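Local structure of leucyl-trna synthetase (Plasmodium knowlesi, 5FOF) at residues 77-82 against 138-143. The protein charges tRNA(Leu) with leucine at the expense of ATP and, through the editing domain described here, probably hydrolyses wrongly charged tRNA. Numbering follows the deposited sequence.
Sequences IILLAS and VYICSE
The ring of Tyr139 carries Leu80 over one face, and at its edge, near the plane, lie Ile78 CG2 and the carbonyl oxygen of Ile78. Leu80 CD1 makes a CH-pi contact 4.2 Å from the centroid of the Tyr139 ring, 22° off its normal, while Leu80 CD2 reaches the rim, 3.6 Å from Tyr139 CD1. Ile78 CG2 comes 3.7 Å from Tyr139 CD1, the two side chains running side by side. With CG beside its own backbone N (chi1 -69°), Tyr139 leans back toward the partner strand. Tyrosine suits this buried place because its flat ring accepts the branched leucine, while its hydroxyl is hydrogen-bonded to Phe109 O and Asn137 ND2.

The backbones pair as parallel strands: Ile78 N donates to Val138 O (2.6 Å) and Ile78 O accepts from Ile140 N (2.8 Å), bracketing Tyr139; Leu80 N then donates to Ile140 O (3.2 Å). Past Leu80 they diverge. On the opposite face of the sheet, Leu79 CG packs 4.1 Å from Ile140 CB; beta-branched Ile77, Val138 and Ile140 favour extended backbone and fill this side.

Ile77 and Ile140 rest on Phe46 of helix 43-55. Strands 33-40 and 102-108, both antiparallel to their neighbours, flank the pair within the domain's mixed sheet, and Ser142 N-caps helix 143-151.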
loop_
_atom_site.group_PDB
_atom_site.type_symbol
_atom_site.label_atom_id
_atom_site.label_comp_id
_atom_site.label_asym_id
_atom_site.label_seq_id
_atom_site.Cartn_x
_atom_site.Cartn_y
_atom_site.Cartn_z
ATOM N N ILE A 77 11.336 3.602 7.021
ATOM C CA ILE A 77 10.057 3.206 7.589
ATOM C C ILE A 77 9.098 3.146 6.427
ATOM O O ILE A 77 8.825 4.177 5.802
ATOM C CB ILE A 77 9.594 4.220 8.637
ATOM C CG1 ILE A 77 10.694 4.360 9.691
ATOM C CG2 ILE A 77 8.259 3.791 9.243
ATOM C CD1 ILE A 77 10.357 5.243 10.869
ATOM N N ILE A 78 8.604 1.944 6.123
ATOM C CA ILE A 78 7.912 1.686 4.850
ATOM C C ILE A 78 6.569 1.005 5.069
ATOM O O ILE A 78 6.497 -0.013 5.749
ATOM C CB ILE A 78 8.814 0.858 3.904
ATOM C CG1 ILE A 78 9.954 1.756 3.390
ATOM C CG2 ILE A 78 8.026 0.275 2.727
ATOM C CD1 ILE A 78 11.133 1.011 2.825
ATOM N N LEU A 79 5.511 1.573 4.499
ATOM C CA LEU A 79 4.256 0.853 4.375
ATOM C C LEU A 79 4.329 0.051 3.072
ATOM O O LEU A 79 4.640 0.605 2.013
ATOM C CB LEU A 79 3.059 1.802 4.335
ATOM C CG LEU A 79 2.761 2.648 5.578
ATOM C CD1 LEU A 79 3.541 3.958 5.574
ATOM C CD2 LEU A 79 1.276 2.956 5.668
ATOM N N LEU A 80 4.080 -1.251 3.155
ATOM C CA LEU A 80 3.984 -2.086 1.969
ATOM C C LEU A 80 2.559 -1.986 1.439
ATOM O O LEU A 80 1.628 -2.555 2.023
ATOM C CB LEU A 80 4.345 -3.524 2.284
ATOM C CG LEU A 80 5.786 -3.750 2.735
ATOM C CD1 LEU A 80 5.954 -5.210 3.106
ATOM C CD2 LEU A 80 6.791 -3.370 1.661
ATOM N N ALA A 81 2.400 -1.226 0.353
ATOM C CA ALA A 81 1.118 -1.025 -0.288
ATOM C C ALA A 81 0.931 -2.109 -1.366
ATOM O O ALA A 81 1.879 -2.407 -2.099
ATOM C CB ALA A 81 1.066 0.360 -0.903
ATOM N N SER A 82 -0.287 -2.667 -1.456
ATOM C CA SER A 82 -0.624 -3.751 -2.383
ATOM C C SER A 82 -1.400 -3.193 -3.570
ATOM O O SER A 82 -2.231 -2.317 -3.399
ATOM C CB SER A 82 -1.499 -4.792 -1.688
ATOM O OG SER A 82 -0.858 -5.369 -0.586
ATOM N N VAL A 138 11.834 -0.785 8.278
ATOM C CA VAL A 138 10.714 -1.024 9.177
ATOM C C VAL A 138 9.496 -1.102 8.289
ATOM O O VAL A 138 9.141 -0.107 7.649
ATOM C CB VAL A 138 10.518 0.126 10.204
ATOM C CG1 VAL A 138 9.264 -0.097 11.038
ATOM C CG2 VAL A 138 11.733 0.242 11.107
ATOM N N TYR A 139 8.868 -2.271 8.224
ATOM C CA TYR A 139 7.685 -2.433 7.391
ATOM C C TYR A 139 6.432 -2.373 8.231
ATOM O O TYR A 139 6.409 -2.843 9.368
ATOM C CB TYR A 139 7.700 -3.734 6.593
ATOM C CG TYR A 139 8.734 -3.795 5.505
ATOM C CD1 TYR A 139 8.859 -2.772 4.574
ATOM C CD2 TYR A 139 9.562 -4.901 5.377
ATOM C CE1 TYR A 139 9.819 -2.823 3.577
ATOM C CE2 TYR A 139 10.513 -4.968 4.378
ATOM C CZ TYR A 139 10.641 -3.929 3.482
ATOM O OH TYR A 139 11.590 -3.993 2.497
ATOM N N ILE A 140 5.394 -1.802 7.630
ATOM C CA ILE A 140 4.066 -1.723 8.198
ATOM C C ILE A 140 3.122 -2.447 7.232
ATOM O O ILE A 140 3.087 -2.131 6.034
ATOM C CB ILE A 140 3.632 -0.250 8.375
ATOM C CG1 ILE A 140 4.706 0.514 9.152
ATOM C CG2 ILE A 140 2.285 -0.154 9.090
ATOM C CD1 ILE A 140 4.330 1.919 9.550
ATOM N N CYS A 141 2.345 -3.392 7.764
ATOM C CA CYS A 141 1.424 -4.184 6.971
ATOM C C CYS A 141 0.438 -4.951 7.823
ATOM O O CYS A 141 0.664 -5.136 9.013
ATOM C CB CYS A 141 2.209 -5.205 6.180
ATOM S SG CYS A 141 3.107 -6.287 7.268
ATOM N N SER A 142 -0.625 -5.438 7.177
ATOM C CA SER A 142 -1.655 -6.251 7.824
ATOM C C SER A 142 -1.135 -7.545 8.411
ATOM O O SER A 142 -0.082 -8.057 8.007
ATOM C CB SER A 142 -2.755 -6.620 6.847
ATOM O OG SER A 142 -2.271 -7.499 5.845
ATOM N N GLU A 143 -1.904 -8.066 9.370
ATOM C CA GLU A 143 -1.618 -9.358 9.988
ATOM C C GLU A 143 -1.638 -10.443 8.908
ATOM O O GLU A 143 -0.744 -11.291 8.856
ATOM C CB GLU A 143 -2.635 -9.697 11.088
ATOM C CG GLU A 143 -2.238 -10.915 11.918
ATOM C CD GLU A 143 -3.263 -11.309 12.970
ATOM O OE1 GLU A 143 -4.140 -10.477 13.312
ATOM O OE2 GLU A 143 -3.169 -12.463 13.468
#